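Signal recognition particle receptor FtsY (Sulfolobus acidocaldarius, PDB 5L3S) is the archaeal receptor for the signal recognition particle, pairing a helical bundle with a P-loop GTPase domain of the SRP54 type. Local coordinates at residues 125-138 with 178-192. Numbering follows the deposited sequence. Where two conformers were deposited one is given.
Sequences LKKNNLSTIIAASD and FAKSRNIDVVLIDTA. With GOL (glycerol), chain V.
Ser131 turns OG between its backbone N and carbonyl carbon (chi1 59°), where it accepts the N-H of Asp185 at 2.9 Å from N to OG; Asp185 in turn swings its carboxylate beside its own backbone N (chi1 -67°), and OD2 receives Ser131 N at 2.9 Å, on the anti side and 31° out of the carboxylate plane. This reciprocal clasp joins the loops just before strands 132-137 and 186-191; Lys100 forms a salt bridge with OD1, and a glycerol, probably from the crystallisation liquor, hydrogen-bonds to Ser131 OG and Asp185 OD2. Beyond it, Ile133 N meets Val186 O at 3.0 Å and Ile133 O takes Leu188 N; Ala135 continues the alternation with Leu188 O and Asp190 N. On one face Ile133 reaches helix 168-181, its CD1 3.6 Å from Ala179 CB. On the opposite face Leu125 CD1 of helix 114-127 meets Val186 CG1 tip to tip at 3.9 Å. At the far end Asp138 touches the bound phosphoaminophosphonic acid-guanylate ester, and Asp190, its OD2 hydrogen-bonded to Thr115 OG1, lies near magnesium. This three-layer alpha/beta arrangement, with nucleotide and magnesium beyond the C-terminal ends of parallel strands, is as found in P-loop NTPases, the clan of the SRP54-type GTPase domain.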
loop_
_atom_site.group_PDB
_atom_site.type_symbol
_atom_site.label_atom_id
_atom_site.label_comp_id
_atom_site.label_asym_id
_atom_site.label_seq_id
_atom_site.Cartn_x
_atom_site.Cartn_y
_atom_site.Cartn_z
ATOM N N LEU B 125 -21.978 -12.102 -2.179
ATOM C CA LEU B 125 -22.609 -13.185 -2.949
ATOM C C LEU B 125 -23.722 -13.886 -2.160
ATOM O O LEU B 125 -24.794 -14.201 -2.713
ATOM C CB LEU B 125 -21.554 -14.194 -3.439
ATOM C CG LEU B 125 -20.534 -13.662 -4.461
ATOM C CD1 LEU B 125 -19.371 -14.639 -4.696
ATOM C CD2 LEU B 125 -21.205 -13.326 -5.785
ATOM N N LYS B 126 -23.475 -14.123 -0.874
ATOM C CA LYS B 126 -24.491 -14.703 -0.001
ATOM C C LYS B 126 -25.751 -13.852 0.051
ATOM O O LYS B 126 -26.863 -14.387 0.008
ATOM C CB LYS B 126 -23.973 -14.914 1.422
ATOM C CG LYS B 126 -23.009 -16.057 1.589
ATOM C CD LYS B 126 -23.161 -16.681 2.970
ATOM C CE LYS B 126 -22.813 -15.698 4.079
ATOM N NZ LYS B 126 -23.241 -16.213 5.414
ATOM N N LYS B 127 -25.581 -12.534 0.138
ATOM C CA LYS B 127 -26.720 -11.606 0.155
ATOM C C LYS B 127 -27.475 -11.618 -1.176
ATOM O O LYS B 127 -28.651 -11.248 -1.242
ATOM C CB LYS B 127 -26.248 -10.176 0.442
ATOM C CG LYS B 127 -25.403 -10.016 1.694
ATOM C CD LYS B 127 -26.242 -9.924 2.956
ATOM C CE LYS B 127 -25.360 -9.949 4.197
ATOM N NZ LYS B 127 -26.152 -9.773 5.447
ATOM N N ASN B 128 -26.787 -12.016 -2.243
ATOM C CA ASN B 128 -27.414 -12.105 -3.558
ATOM C C ASN B 128 -27.886 -13.524 -3.868
ATOM O O ASN B 128 -28.200 -13.848 -5.012
ATOM C CB ASN B 128 -26.459 -11.610 -4.645
ATOM C CG ASN B 128 -26.400 -10.098 -4.717
ATOM O OD1 ASN B 128 -27.198 -9.466 -5.421
ATOM N ND2 ASN B 128 -25.468 -9.503 -3.975
ATOM N N ASN B 129 -27.916 -14.362 -2.835
ATOM C CA ASN B 129 -28.368 -15.753 -2.941
ATOM C C ASN B 129 -27.566 -16.635 -3.901
ATOM O O ASN B 129 -28.120 -17.515 -4.559
ATOM C CB ASN B 129 -29.863 -15.807 -3.271
ATOM C CG ASN B 129 -30.705 -15.111 -2.223
ATOM O OD1 ASN B 129 -30.751 -15.536 -1.067
ATOM N ND2 ASN B 129 -31.374 -14.031 -2.617
ATOM N N LEU B 130 -26.260 -16.405 -3.972
ATOM C CA LEU B 130 -25.376 -17.246 -4.773
ATOM C C LEU B 130 -24.503 -18.123 -3.872
ATOM O O LEU B 130 -23.857 -17.613 -2.969
ATOM C CB LEU B 130 -24.493 -16.369 -5.668
ATOM C CG LEU B 130 -25.296 -15.619 -6.736
ATOM C CD1 LEU B 130 -24.479 -14.514 -7.382
ATOM C CD2 LEU B 130 -25.788 -16.593 -7.778
ATOM N N SER B 131 -24.482 -19.434 -4.114
ATOM C CA SER B 131 -23.638 -20.328 -3.311
ATOM C C SER B 131 -22.161 -20.187 -3.695
ATOM O O SER B 131 -21.824 -19.863 -4.842
ATOM C CB SER B 131 -24.115 -21.787 -3.398
ATOM O OG SER B 131 -24.116 -22.273 -4.730
ATOM N N THR B 132 -21.263 -20.386 -2.733
ATOM C CA THR B 132 -19.849 -20.127 -2.962
ATOM C C THR B 132 -18.963 -21.092 -2.197
ATOM O O THR B 132 -19.312 -21.512 -1.096
ATOM C CB THR B 132 -19.461 -18.704 -2.487
ATOM O OG1 THR B 132 -19.660 -18.606 -1.071
ATOM C CG2 THR B 132 -20.299 -17.642 -3.178
ATOM N N ILE B 133 -17.815 -21.427 -2.771
ATOM C CA ILE B 133 -16.762 -22.087 -2.002
ATOM C C ILE B 133 -15.458 -21.360 -2.277
ATOM O O ILE B 133 -15.296 -20.706 -3.314
ATOM C CB ILE B 133 -16.596 -23.589 -2.323
ATOM C CG1 ILE B 133 -16.019 -23.792 -3.721
ATOM C CG2 ILE B 133 -17.910 -24.342 -2.152
ATOM C CD1 ILE B 133 -15.766 -25.246 -4.045
ATOM N N ILE B 134 -14.528 -21.462 -1.336
ATOM C CA ILE B 134 -13.252 -20.784 -1.448
ATOM C C ILE B 134 -12.163 -21.822 -1.625
ATOM O O ILE B 134 -12.154 -22.838 -0.926
ATOM C CB ILE B 134 -12.942 -20.000 -0.158
ATOM C CG1 ILE B 134 -14.083 -19.034 0.163
ATOM C CG2 ILE B 134 -11.577 -19.312 -0.259
ATOM C CD1 ILE B 134 -13.985 -18.380 1.532
ATOM N N ALA B 135 -11.273 -21.570 -2.581
ATOM C CA ALA B 135 -10.055 -22.351 -2.743
ATOM C C ALA B 135 -8.913 -21.646 -2.005
ATOM O O ALA B 135 -8.558 -20.504 -2.333
ATOM C CB ALA B 135 -9.715 -22.480 -4.211
ATOM N N ALA B 136 -8.338 -22.330 -1.020
ATOM C CA ALA B 136 -7.200 -21.807 -0.259
ATOM C C ALA B 136 -5.902 -22.029 -1.022
ATOM O O ALA B 136 -5.063 -22.834 -0.623
ATOM C CB ALA B 136 -7.139 -22.461 1.113
ATOM N N SER B 137 -5.729 -21.303 -2.121
ATOM C CA SER B 137 -4.585 -21.532 -3.006
ATOM C C SER B 137 -3.329 -20.689 -2.693
ATOM O O SER B 137 -2.396 -20.671 -3.484
ATOM C CB SER B 137 -4.997 -21.384 -4.476
ATOM O OG SER B 137 -5.712 -22.533 -4.922
ATOM N N ASP B 138 -3.319 -19.990 -1.555
ATOM C CA ASP B 138 -2.053 -19.522 -0.959
ATOM C C ASP B 138 -1.542 -20.636 -0.066
ATOM O O ASP B 138 -1.996 -20.789 1.068
ATOM C CB ASP B 138 -2.252 -18.266 -0.115
ATOM C CG ASP B 138 -0.957 -17.777 0.558
ATOM O OD1 ASP B 138 0.075 -18.483 0.540
ATOM O OD2 ASP B 138 -0.988 -16.666 1.129
ATOM N N PHE B 178 -14.969 -30.083 -6.880
ATOM C CA PHE B 178 -15.927 -30.183 -5.783
ATOM C C PHE B 178 -17.151 -29.318 -6.067
ATOM O O PHE B 178 -18.285 -29.747 -5.858
ATOM C CB PHE B 178 -15.264 -29.749 -4.463
ATOM C CG PHE B 178 -16.176 -29.827 -3.267
ATOM C CD1 PHE B 178 -16.233 -30.976 -2.499
ATOM C CD2 PHE B 178 -16.972 -28.750 -2.906
ATOM C CE1 PHE B 178 -17.069 -31.055 -1.398
ATOM C CE2 PHE B 178 -17.817 -28.826 -1.808
ATOM C CZ PHE B 178 -17.860 -29.983 -1.050
ATOM N N ALA B 179 -16.921 -28.096 -6.540
ATOM C CA ALA B 179 -18.027 -27.191 -6.830
ATOM C C ALA B 179 -18.899 -27.719 -7.954
ATOM O O ALA B 179 -20.128 -27.634 -7.877
ATOM C CB ALA B 179 -17.516 -25.787 -7.148
ATOM N N LYS B 180 -18.273 -28.292 -8.983
ATOM C CA LYS B 180 -19.015 -28.868 -10.110
ATOM C C LYS B 180 -19.992 -29.942 -9.671
ATOM O O LYS B 180 -21.165 -29.921 -10.053
ATOM C CB LYS B 180 -18.069 -29.460 -11.162
ATOM C CG LYS B 180 -17.431 -28.445 -12.086
ATOM C CD LYS B 180 -16.444 -29.105 -13.047
ATOM C CE LYS B 180 -15.664 -28.054 -13.831
ATOM N NZ LYS B 180 -14.634 -28.657 -14.722
ATOM N N SER B 181 -19.515 -30.892 -8.878
ATOM C CA SER B 181 -20.370 -32.004 -8.492
ATOM C C SER B 181 -21.482 -31.574 -7.534
ATOM O O SER B 181 -22.490 -32.257 -7.409
ATOM C CB SER B 181 -19.548 -33.157 -7.902
ATOM O OG SER B 181 -18.845 -32.754 -6.746
ATOM N N ARG B 182 -21.311 -30.438 -6.865
ATOM C CA ARG B 182 -22.337 -29.989 -5.936
ATOM C C ARG B 182 -23.148 -28.834 -6.495
ATOM O O ARG B 182 -23.967 -28.251 -5.780
ATOM C CB ARG B 182 -21.721 -29.574 -4.599
ATOM C CG ARG B 182 -20.733 -30.558 -4.020
ATOM C CD ARG B 182 -21.347 -31.906 -3.720
ATOM N NE ARG B 182 -20.710 -32.523 -2.555
ATOM C CZ ARG B 182 -19.520 -33.120 -2.569
ATOM N NH1 ARG B 182 -18.816 -33.185 -3.691
ATOM N NH2 ARG B 182 -19.034 -33.651 -1.456
ATOM N N ASN B 183 -22.911 -28.496 -7.761
ATOM C CA ASN B 183 -23.627 -27.401 -8.414
ATOM C C ASN B 183 -23.551 -26.078 -7.638
ATOM O O ASN B 183 -24.540 -25.355 -7.524
ATOM C CB ASN B 183 -25.086 -27.797 -8.681
ATOM C CG ASN B 183 -25.217 -28.814 -9.796
ATOM O OD1 ASN B 183 -24.706 -28.608 -10.896
ATOM N ND2 ASN B 183 -25.886 -29.926 -9.512
ATOM N N ILE B 184 -22.369 -25.793 -7.094
ATOM C CA ILE B 184 -22.070 -24.524 -6.430
ATOM C C ILE B 184 -21.962 -23.401 -7.465
ATOM O O ILE B 184 -21.381 -23.591 -8.531
ATOM C CB ILE B 184 -20.745 -24.640 -5.640
ATOM C CG1 ILE B 184 -20.831 -25.753 -4.590
ATOM C CG2 ILE B 184 -20.331 -23.300 -5.010
ATOM C CD1 ILE B 184 -22.041 -25.674 -3.700
ATOM N N ASP B 185 -22.526 -22.237 -7.153
ATOM C CA ASP B 185 -22.590 -21.139 -8.112
ATOM C C ASP B 185 -21.226 -20.520 -8.411
ATOM O O ASP B 185 -20.918 -20.185 -9.560
ATOM C CB ASP B 185 -23.536 -20.033 -7.619
ATOM C CG ASP B 185 -24.990 -20.472 -7.568
ATOM O OD1 ASP B 185 -25.411 -21.301 -8.402
ATOM O OD2 ASP B 185 -25.721 -19.971 -6.687
ATOM N N VAL B 186 -20.416 -20.348 -7.370
ATOM C CA VAL B 186 -19.174 -19.608 -7.508
ATOM C C VAL B 186 -18.006 -20.268 -6.768
ATOM O O VAL B 186 -18.161 -20.727 -5.640
ATOM C CB VAL B 186 -19.348 -18.174 -6.968
ATOM C CG1 VAL B 186 -18.022 -17.424 -6.990
ATOM C CG2 VAL B 186 -20.436 -17.425 -7.750
ATOM N N VAL B 187 -16.835 -20.292 -7.405
ATOM C CA VAL B 187 -15.587 -20.583 -6.709
ATOM C C VAL B 187 -14.695 -19.334 -6.673
ATOM O O VAL B 187 -14.481 -18.695 -7.704
ATOM C CB VAL B 187 -14.811 -21.717 -7.397
ATOM C CG1 VAL B 187 -13.401 -21.885 -6.757
ATOM C CG2 VAL B 187 -15.604 -22.997 -7.334
ATOM N N LEU B 188 -14.179 -19.000 -5.488
ATOM C CA LEU B 188 -13.261 -17.867 -5.323
ATOM C C LEU B 188 -11.896 -18.399 -4.953
ATOM O O LEU B 188 -11.762 -19.062 -3.940
ATOM C CB LEU B 188 -13.747 -16.937 -4.203
ATOM C CG LEU B 188 -15.171 -16.428 -4.401
ATOM C CD1 LEU B 188 -15.577 -15.537 -3.251
ATOM C CD2 LEU B 188 -15.237 -15.672 -5.699
ATOM N N ILE B 189 -10.887 -18.087 -5.764
ATOM C CA ILE B 189 -9.540 -18.595 -5.551
ATOM C C ILE B 189 -8.634 -17.543 -4.915
ATOM O O ILE B 189 -8.400 -16.487 -5.501
ATOM C CB ILE B 189 -8.932 -19.079 -6.885
ATOM C CG1 ILE B 189 -9.858 -20.150 -7.501
ATOM C CG2 ILE B 189 -7.521 -19.628 -6.658
ATOM C CD1 ILE B 189 -9.519 -20.543 -8.931
ATOM N N ASP B 190 -8.153 -17.825 -3.706
ATOM C CA ASP B 190 -7.175 -16.950 -3.050
ATOM C C ASP B 190 -5.800 -17.358 -3.537
ATOM O O ASP B 190 -5.554 -18.541 -3.759
ATOM C CB ASP B 190 -7.269 -17.098 -1.519
ATOM C CG ASP B 190 -6.641 -15.907 -0.756
ATOM O OD1 ASP B 190 -6.209 -14.932 -1.406
ATOM O OD2 ASP B 190 -6.613 -15.952 0.493
ATOM N N THR B 191 -4.889 -16.395 -3.694
ATOM C CA THR B 191 -3.527 -16.717 -4.094
ATOM C C THR B 191 -2.552 -15.966 -3.205
ATOM O O THR B 191 -2.899 -14.933 -2.615
ATOM C CB THR B 191 -3.232 -16.350 -5.593
ATOM O OG1 THR B 191 -3.261 -14.925 -5.768
ATOM C CG2 THR B 191 -4.226 -17.002 -6.535
ATOM N N ALA B 192 -1.339 -16.493 -3.079
ATOM C CA ALA B 192 -0.318 -15.789 -2.302
ATOM C C ALA B 192 0.062 -14.436 -2.914
ATOM O O ALA B 192 -0.018 -14.235 -4.128
ATOM C CB ALA B 192 0.917 -16.653 -2.132
HETATM C C1 GOL V . -29.093 -21.226 -6.875
HETATM O O1 GOL V . -28.485 -19.980 -6.576
HETATM C C2 GOL V . -28.149 -22.406 -6.630
HETATM O O2 GOL V . -27.263 -22.534 -7.714
HETATM C C3 GOL V . -27.334 -22.256 -5.348
HETATM O O3 GOL V . -26.547 -23.412 -5.080
HETATM O O HOH W 1 -0.622 -18.913 -4.355
#